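Local coordinates for rhamnosidase B (Bacillus sp., PDB 2OKX), which hydrolyses terminal alpha-L-rhamnose residues from glycosides as an inverting enzyme of glycoside hydrolase family 78, at residues V51-N55 / G56-G60; I441-G444 / A445-G449; H555-R558 / L559-D563; T857-H860 / C861-W864. All coordinates share one frame; numbering follows the deposited sequence. Where two conformers were deposited one is given.

Contact 1 of 4, residues V51-N55 / G56-G60; sequences VLFVN and GEQVG
Phe53 and Gln58 face each other across a short antiparallel pairing, and their flat groups stand steeply inclined, ring and amide planes 72° apart. Gln58 CG lies over one face of the phenyl ring, offset toward its rim, while Gln58 CB approaches Phe53 CE2 at 3.8 Å. With CG anti to the carbonyl carbon (chi1 -63°), the ring also brings its edge to the carbonyl of the turn, Phe53 CD2 lying 3.7 Å from Gly56 O. The extended Gln58 chain continues across Val51, its NE2 3.8 Å from Val51 CG1, and its OE1 bonds to a glycerol. Replacing Phe53 by a serine is likely to leave the Gln58 methylenes without the ring they lie over and that chain freer to swing. The unit is a beta hairpin at the margin of an antiparallel sheet in the N-terminal domain, closed by a type I' turn from Val54 to Glu57. A beta bulge shifts the register between the Leu52-Gly60 and Phe53-Gln58 pairs, and within it Val59 N gives a 2.7 Å hydrogen bond to Leu52 O. Val59 turns its side chain toward the partner strand: CG2 meets Val54 CG2 at 3.6 Å, and CB lies beside Leu52 CD2, these two side chains pointing the same way. At the turn Val54 N bonds to Glu57 O (2.8 Å), and the amide of Asn55 is held by Gln81, Asn88 and Thr89.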
# COMPACT_ATOMS: atom_id res chain seq x y z
N VAL A 51 16.91 10.42 -3.22
CA VAL A 51 17.64 10.14 -1.99
C VAL A 51 18.72 11.23 -1.97
O VAL A 51 19.56 11.30 -2.88
CB VAL A 51 18.32 8.76 -2.00
CG1 VAL A 51 19.13 8.60 -0.72
CG2 VAL A 51 17.27 7.65 -2.10
N LEU A 52 18.69 12.09 -0.96
CA LEU A 52 19.62 13.21 -0.85
C LEU A 52 20.85 12.99 0.04
O LEU A 52 20.74 12.49 1.16
CB LEU A 52 18.87 14.45 -0.35
CG LEU A 52 19.70 15.69 0.00
CD1 LEU A 52 20.31 16.28 -1.26
CD2 LEU A 52 18.81 16.71 0.70
N PHE A 53 22.01 13.40 -0.48
CA PHE A 53 23.27 13.30 0.24
C PHE A 53 23.94 14.67 0.27
O PHE A 53 24.00 15.38 -0.74
CB PHE A 53 24.23 12.33 -0.45
CG PHE A 53 23.74 10.91 -0.50
CD1 PHE A 53 22.88 10.49 -1.50
CD2 PHE A 53 24.18 9.98 0.44
CE1 PHE A 53 22.45 9.17 -1.57
CE2 PHE A 53 23.75 8.65 0.38
CZ PHE A 53 22.89 8.25 -0.62
N VAL A 54 24.44 15.06 1.44
CA VAL A 54 25.13 16.34 1.58
C VAL A 54 26.50 16.02 2.17
O VAL A 54 26.61 15.60 3.32
CB VAL A 54 24.38 17.31 2.51
CG1 VAL A 54 25.16 18.61 2.64
CG2 VAL A 54 22.99 17.59 1.96
N ASN A 55 27.53 16.21 1.36
CA ASN A 55 28.90 15.93 1.76
C ASN A 55 29.05 14.46 2.13
O ASN A 55 29.79 14.11 3.05
CB ASN A 55 29.31 16.83 2.93
CG ASN A 55 29.60 18.25 2.49
OD1 ASN A 55 30.32 18.47 1.52
ND2 ASN A 55 29.04 19.22 3.21
N GLY A 56 28.35 13.61 1.39
CA GLY A 56 28.43 12.18 1.61
C GLY A 56 27.42 11.62 2.59
O GLY A 56 27.18 10.41 2.61
N GLU A 57 26.84 12.48 3.41
CA GLU A 57 25.87 12.05 4.41
C GLU A 57 24.44 12.03 3.86
O GLU A 57 23.97 13.03 3.32
CB GLU A 57 25.94 12.97 5.63
CG GLU A 57 25.05 12.56 6.79
CD GLU A 57 25.13 13.53 7.95
OE1 GLU A 57 26.26 13.80 8.42
OE2 GLU A 57 24.07 14.01 8.41
N GLN A 58 23.76 10.90 4.01
CA GLN A 58 22.38 10.79 3.54
C GLN A 58 21.51 11.66 4.44
O GLN A 58 21.46 11.46 5.66
CB GLN A 58 21.90 9.34 3.61
CG GLN A 58 20.63 9.09 2.82
CD GLN A 58 20.04 7.73 3.10
OE1 GLN A 58 19.27 7.55 4.05
NE2 GLN A 58 20.42 6.75 2.29
N VAL A 59 20.83 12.63 3.84
CA VAL A 59 20.00 13.55 4.61
C VAL A 59 18.50 13.25 4.59
O VAL A 59 17.83 13.45 5.60
CB VAL A 59 20.24 15.00 4.13
CG1 VAL A 59 19.26 15.94 4.80
CG2 VAL A 59 21.67 15.41 4.44
N GLY A 60 17.98 12.79 3.47
CA GLY A 60 16.56 12.51 3.40
C GLY A 60 16.10 11.83 2.13
O GLY A 60 16.91 11.52 1.25

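Contact 2 of 4, residues I441-G444 / A445-G449; sequences IDLG and AERSG
Between Leu443 and Ala445 the chain turns a corner at Gly444, taking strand 436-443 out of one sheet and delivering strand 446-448 into another. Because the two strands enter different sheets, they do not pair as a hairpin; nor do the segments exchange a direct hydrogen bond. Gly444 adopts phi 100°, psi -23°, backbone angles at which a side chain would press on the carbonyl oxygen of Leu443. Its N-H is taken up by Asp442 OD1 at 2.7 Å, an Asx turn in which the donor sits well above the carboxylate plane. The same oxygen forms a salt bridge with Arg506, so one atom links the turn to a residue between strands 503-505 and 507-513.

Across the corner, the side chains of Leu443 and Arg447 converge at an angle. Leu443 CD1 supplies the touch, meeting Arg447 CB at 3.6 Å and Arg447 CG at 3.9 Å, while Ile526 packs against both residues. Arg447 sets CG anti to its carbonyl carbon (chi1 -69°) and stays extended as far as NE, which carries the polar end past the leucine. There a water accepts from Arg447 NE at 2.6 Å, in the guanidinium plane, and donates to Leu443 O at 2.9 Å. This bridge joins the segments where no direct bond does. Further out, NH1 reaches Gln528 and NH2 a glycerol, so each guanidinium nitrogen has a partner. The whole is an Asx turn at a glycine, where the chain passes from one beta sheet to another in the concanavalin-like domain.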
# COMPACT_ATOMS: atom_id res chain seq x y z
N ILE A 441 15.03 -14.58 8.18
CA ILE A 441 15.24 -13.63 9.26
C ILE A 441 13.89 -13.13 9.75
O ILE A 441 13.10 -12.64 8.95
CB ILE A 441 16.05 -12.41 8.76
CG1 ILE A 441 17.38 -12.88 8.14
CG2 ILE A 441 16.30 -11.44 9.89
CD1 ILE A 441 18.26 -13.64 9.09
N ASP A 442 13.63 -13.24 11.05
CA ASP A 442 12.36 -12.79 11.62
C ASP A 442 12.54 -11.46 12.34
O ASP A 442 13.27 -11.37 13.33
CB ASP A 442 11.83 -13.83 12.62
CG ASP A 442 10.43 -13.50 13.15
OD1 ASP A 442 9.88 -12.44 12.79
OD2 ASP A 442 9.90 -14.31 13.93
N LEU A 443 11.88 -10.41 11.83
CA LEU A 443 11.97 -9.10 12.45
C LEU A 443 11.29 -9.09 13.82
O LEU A 443 11.55 -8.21 14.64
CB LEU A 443 11.32 -8.03 11.56
CG LEU A 443 11.99 -7.75 10.21
CD1 LEU A 443 11.35 -6.52 9.57
CD2 LEU A 443 13.48 -7.53 10.40
N GLY A 444 10.41 -10.06 14.06
CA GLY A 444 9.71 -10.14 15.34
C GLY A 444 8.30 -9.58 15.22
O GLY A 444 7.41 -9.90 16.00
N ALA A 445 8.11 -8.73 14.22
CA ALA A 445 6.82 -8.11 13.95
C ALA A 445 6.88 -7.52 12.56
O ALA A 445 7.94 -7.41 11.96
CB ALA A 445 6.54 -7.01 14.97
N GLU A 446 5.72 -7.16 12.04
CA GLU A 446 5.66 -6.55 10.73
C GLU A 446 6.39 -5.21 10.85
O GLU A 446 6.34 -4.57 11.90
CB GLU A 446 4.19 -6.30 10.35
CG GLU A 446 3.97 -5.66 8.98
CD GLU A 446 3.56 -6.67 7.92
OE1 GLU A 446 3.12 -6.24 6.83
OE2 GLU A 446 3.67 -7.89 8.17
N ARG A 447 7.10 -4.83 9.79
CA ARG A 447 7.78 -3.54 9.77
C ARG A 447 7.68 -2.99 8.35
O ARG A 447 7.30 -3.71 7.42
CB ARG A 447 9.25 -3.67 10.22
CG ARG A 447 9.40 -3.98 11.72
CD ARG A 447 10.77 -3.60 12.26
NE ARG A 447 10.93 -3.94 13.68
CZ ARG A 447 10.29 -3.34 14.69
NH1 ARG A 447 9.42 -2.37 14.46
NH2 ARG A 447 10.51 -3.73 15.94
N SER A 448 8.00 -1.72 8.18
CA SER A 448 7.92 -1.09 6.87
C SER A 448 9.13 -0.18 6.73
O SER A 448 9.37 0.70 7.56
CB SER A 448 6.63 -0.27 6.76
OG SER A 448 6.55 0.42 5.53
N GLY A 449 9.90 -0.39 5.67
CA GLY A 449 11.07 0.44 5.49
C GLY A 449 12.09 -0.04 4.47
O GLY A 449 11.76 -0.77 3.53
O HOH W 1 12.85 -5.73 14.01

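Contact 3 of 4, residues H555-R558 / L559-D563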
# COMPACT_ATOMS: atom_id res chain seq x y z
N HIS A 555 0.30 -0.59 16.44
CA HIS A 555 1.40 -0.88 15.52
C HIS A 555 0.94 -0.83 14.06
O HIS A 555 1.65 -0.31 13.20
CB HIS A 555 2.01 -2.25 15.82
CG HIS A 555 3.29 -2.50 15.10
ND1 HIS A 555 4.37 -1.65 15.20
CD2 HIS A 555 3.67 -3.50 14.26
CE1 HIS A 555 5.36 -2.10 14.44
NE2 HIS A 555 4.96 -3.22 13.87
N THR A 556 -0.25 -1.36 13.79
CA THR A 556 -0.78 -1.36 12.43
C THR A 556 -0.92 0.08 11.92
O THR A 556 -0.58 0.39 10.78
CB THR A 556 -2.17 -2.02 12.37
OG1 THR A 556 -2.09 -3.34 12.91
CG2 THR A 556 -2.67 -2.09 10.93
N THR A 557 -1.44 0.94 12.78
CA THR A 557 -1.65 2.34 12.43
C THR A 557 -0.33 3.03 12.12
O THR A 557 -0.22 3.77 11.15
CB THR A 557 -2.38 3.07 13.57
OG1 THR A 557 -3.61 2.39 13.84
CG2 THR A 557 -2.68 4.53 13.19
N ARG A 558 0.67 2.77 12.95
CA ARG A 558 2.00 3.34 12.76
C ARG A 558 2.55 2.98 11.38
O ARG A 558 2.99 3.85 10.63
CB ARG A 558 2.93 2.82 13.86
CG ARG A 558 4.37 3.32 13.82
CD ARG A 558 5.00 3.11 15.20
NE ARG A 558 4.68 1.79 15.74
CZ ARG A 558 4.61 1.51 17.04
NH1 ARG A 558 4.84 2.47 17.93
NH2 ARG A 558 4.30 0.29 17.45
N LEU A 559 2.51 1.70 11.03
CA LEU A 559 3.03 1.24 9.75
C LEU A 559 2.24 1.70 8.53
O LEU A 559 2.74 1.66 7.41
CB LEU A 559 3.14 -0.29 9.74
CG LEU A 559 4.04 -0.95 10.79
CD1 LEU A 559 4.12 -2.43 10.48
CD2 LEU A 559 5.44 -0.33 10.79
N CYS A 560 1.00 2.12 8.76
CA CYS A 560 0.16 2.59 7.67
C CYS A 560 0.14 4.11 7.62
O CYS A 560 -0.78 4.71 7.05
CB CYS A 560 -1.26 2.05 7.81
SG CYS A 560 -1.37 0.28 7.48
N MET A 561 1.14 4.73 8.23
CA MET A 561 1.28 6.18 8.22
C MET A 561 2.63 6.52 7.61
O MET A 561 3.67 6.42 8.27
CB MET A 561 1.18 6.75 9.64
CG MET A 561 -0.24 6.75 10.21
SD MET A 561 -0.35 7.25 11.96
CE MET A 561 -0.19 9.04 11.82
N GLU A 562 2.62 6.89 6.33
CA GLU A 562 3.83 7.28 5.61
C GLU A 562 3.68 8.78 5.40
O GLU A 562 3.32 9.49 6.33
CB GLU A 562 3.90 6.56 4.25
CG GLU A 562 3.88 5.03 4.35
CD GLU A 562 4.05 4.34 3.00
OE1 GLU A 562 4.00 3.10 2.97
OE2 GLU A 562 4.25 5.04 1.98
N ASP A 563 3.93 9.26 4.18
CA ASP A 563 3.76 10.69 3.90
C ASP A 563 2.25 10.94 3.86
O ASP A 563 1.78 12.09 3.91
CB ASP A 563 4.41 11.06 2.57
CG ASP A 563 3.87 10.25 1.42
OD1 ASP A 563 3.13 10.83 0.59
OD2 ASP A 563 4.17 9.04 1.35
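Leu559 N donates to His555 O at 3.1 Å in a nearly straight helical bond (N-H...O 168°), and His555 NE2 bonds to Glu446 O outside the helix. With CG anti to the backbone N (chi1 -169°), His555 presents one face of its ring to Leu559, whose CG lies 4.1 Å from the ring centroid in a CH-pi contact. Leu559 CD1 reaches toward the rim, 3.6 Å from His555 NE2. The bond to Glu446 O and this contact over the face help to hold the ring. Were His555 an alanine, Glu446 O would probably lose this donor and Leu559 its aromatic cover. These residues form the C-terminal end of helix 544-559 in the six-hairpin glycosidase domain. There Cys560 N makes only weak bonds, to Thr556 O and Thr557 O, and Met561 N turns to Arg558 O (3.2 Å). Arg558 was modelled in two conformers; in one of them its NH2 lies 3.0 Å from His555 ND1, within hydrogen-bonding range, and its NH1 forms a salt bridge with Glu535. Where the chain leaves the helix, Thr557 and Met561 lie side by side, CG2 of the threonine against SD of the methionine at 3.8 Å, near helix 577-590.

Contact 4 of 4, residues T857-H860 / C861-W864; sequences TRSH and CHAW
The loop between helix 817-833 and helix 868-876 of the six-hairpin glycosidase domain makes a buried bend at Ser859-Cys861 that fits an ST turn. Ser859 points its side chain at the following segment, and Cys861 N donates to Ser859 OG at 3.2 Å, although the position of that oxygen is less certain because it crowds a neighbour. OG is anti to the backbone N of its own residue (chi1 163°), which turns it forward along the chain to this amide. A water lies 2.6 Å from Ser859 OG and gives a weak bond to Cys861 O. On the incoming side, Thr857 OG1 donates to Ser859 O at 3.0 Å, from above the carbonyl plane, and Thr857 CG2 sits over the centre of one face of the His860 ring. His860 NE2 bonds to Gln477. The Arg858 guanidinium comes near the His862 ring, the two planes 59° apart, but which way that imidazole is flipped is uncertain. Salt bridges to Glu841 and Glu572 balance the charge of Arg858 and probably fix where its guanidinium lies, and the glycerol beside it is consistent with a pocket lined by polar groups.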
# COMPACT_ATOMS: atom_id res chain seq x y z
N THR A 857 -6.04 -14.12 5.29
CA THR A 857 -6.31 -12.79 4.76
C THR A 857 -5.25 -12.51 3.70
O THR A 857 -4.27 -13.25 3.60
CB THR A 857 -6.18 -11.73 5.89
OG1 THR A 857 -6.41 -10.41 5.36
CG2 THR A 857 -4.78 -11.79 6.49
N ARG A 858 -5.44 -11.47 2.89
CA ARG A 858 -4.43 -11.14 1.89
C ARG A 858 -3.35 -10.37 2.65
O ARG A 858 -2.28 -10.91 2.96
CB ARG A 858 -5.00 -10.24 0.78
CG ARG A 858 -3.94 -9.82 -0.24
CD ARG A 858 -4.41 -8.72 -1.19
NE ARG A 858 -4.77 -7.48 -0.50
CZ ARG A 858 -4.52 -6.27 -0.99
NH1 ARG A 858 -3.90 -6.13 -2.16
NH2 ARG A 858 -4.91 -5.19 -0.32
N SER A 859 -3.64 -9.11 2.95
CA SER A 859 -2.73 -8.26 3.71
C SER A 859 -2.92 -8.53 5.21
O SER A 859 -4.05 -8.61 5.69
CB SER A 859 -3.02 -6.80 3.42
OG SER A 859 -2.44 -5.96 4.41
N HIS A 860 -1.81 -8.66 5.93
CA HIS A 860 -1.87 -8.91 7.37
C HIS A 860 -1.74 -7.62 8.17
O HIS A 860 -1.74 -7.65 9.40
CB HIS A 860 -0.77 -9.89 7.78
CG HIS A 860 -1.03 -11.30 7.35
ND1 HIS A 860 -1.30 -12.31 8.24
CD2 HIS A 860 -1.10 -11.85 6.11
CE1 HIS A 860 -1.53 -13.43 7.57
NE2 HIS A 860 -1.42 -13.17 6.28
N CYS A 861 -1.64 -6.49 7.48
CA CYS A 861 -1.48 -5.20 8.15
C CYS A 861 -2.26 -4.11 7.41
O CYS A 861 -1.75 -3.49 6.49
CB CYS A 861 0.01 -4.84 8.20
SG CYS A 861 0.41 -3.30 9.09
N HIS A 862 -3.51 -3.90 7.83
CA HIS A 862 -4.39 -2.89 7.24
C HIS A 862 -4.94 -2.04 8.38
O HIS A 862 -5.76 -2.51 9.17
CB HIS A 862 -5.57 -3.56 6.51
CG HIS A 862 -5.44 -3.55 5.01
ND1 HIS A 862 -6.35 -2.91 4.19
CD2 HIS A 862 -4.53 -4.11 4.20
CE1 HIS A 862 -5.99 -3.08 2.93
NE2 HIS A 862 -4.89 -3.81 2.91
N ALA A 863 -4.48 -0.79 8.47
CA ALA A 863 -4.92 0.08 9.55
C ALA A 863 -6.42 0.37 9.54
O ALA A 863 -6.96 0.87 10.52
CB ALA A 863 -4.13 1.39 9.54
N TRP A 864 -7.10 0.06 8.44
CA TRP A 864 -8.53 0.30 8.41
C TRP A 864 -9.21 -0.71 9.34
O TRP A 864 -10.40 -0.59 9.65
CB TRP A 864 -9.08 0.24 6.97
CG TRP A 864 -9.33 -1.13 6.37
CD1 TRP A 864 -8.92 -2.34 6.84
CD2 TRP A 864 -10.07 -1.39 5.17
NE1 TRP A 864 -9.36 -3.35 6.01
CE2 TRP A 864 -10.07 -2.80 4.97
CE3 TRP A 864 -10.73 -0.58 4.23
CZ2 TRP A 864 -10.71 -3.41 3.88
CZ3 TRP A 864 -11.37 -1.19 3.15
CH2 TRP A 864 -11.35 -2.59 2.99
O HOH W 2 0.10 -5.37 4.51

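In the fold
The four contacts follow one another along the chain; none nests in or crosses another, and each joins segments that are directly continuous. Contact 1 closes a hairpin in the N-terminal domain and stands apart, its centre about 25 Å or more from the centres of the others. Contact 2 turns a corner in the concanavalin-like domain, contact 3 ends a helix, and contact 4 bends a loop, the last two within the six-hairpin domain. Contacts 2, 3 and 4 meet: Leu559 packs on the backbone of residues 446-448, Glu446 OE1 packs on Cys861 CB, and Thr556 and Cys560 rest against residues 861-863. Together they tie the concanavalin-like domain to the helical domain.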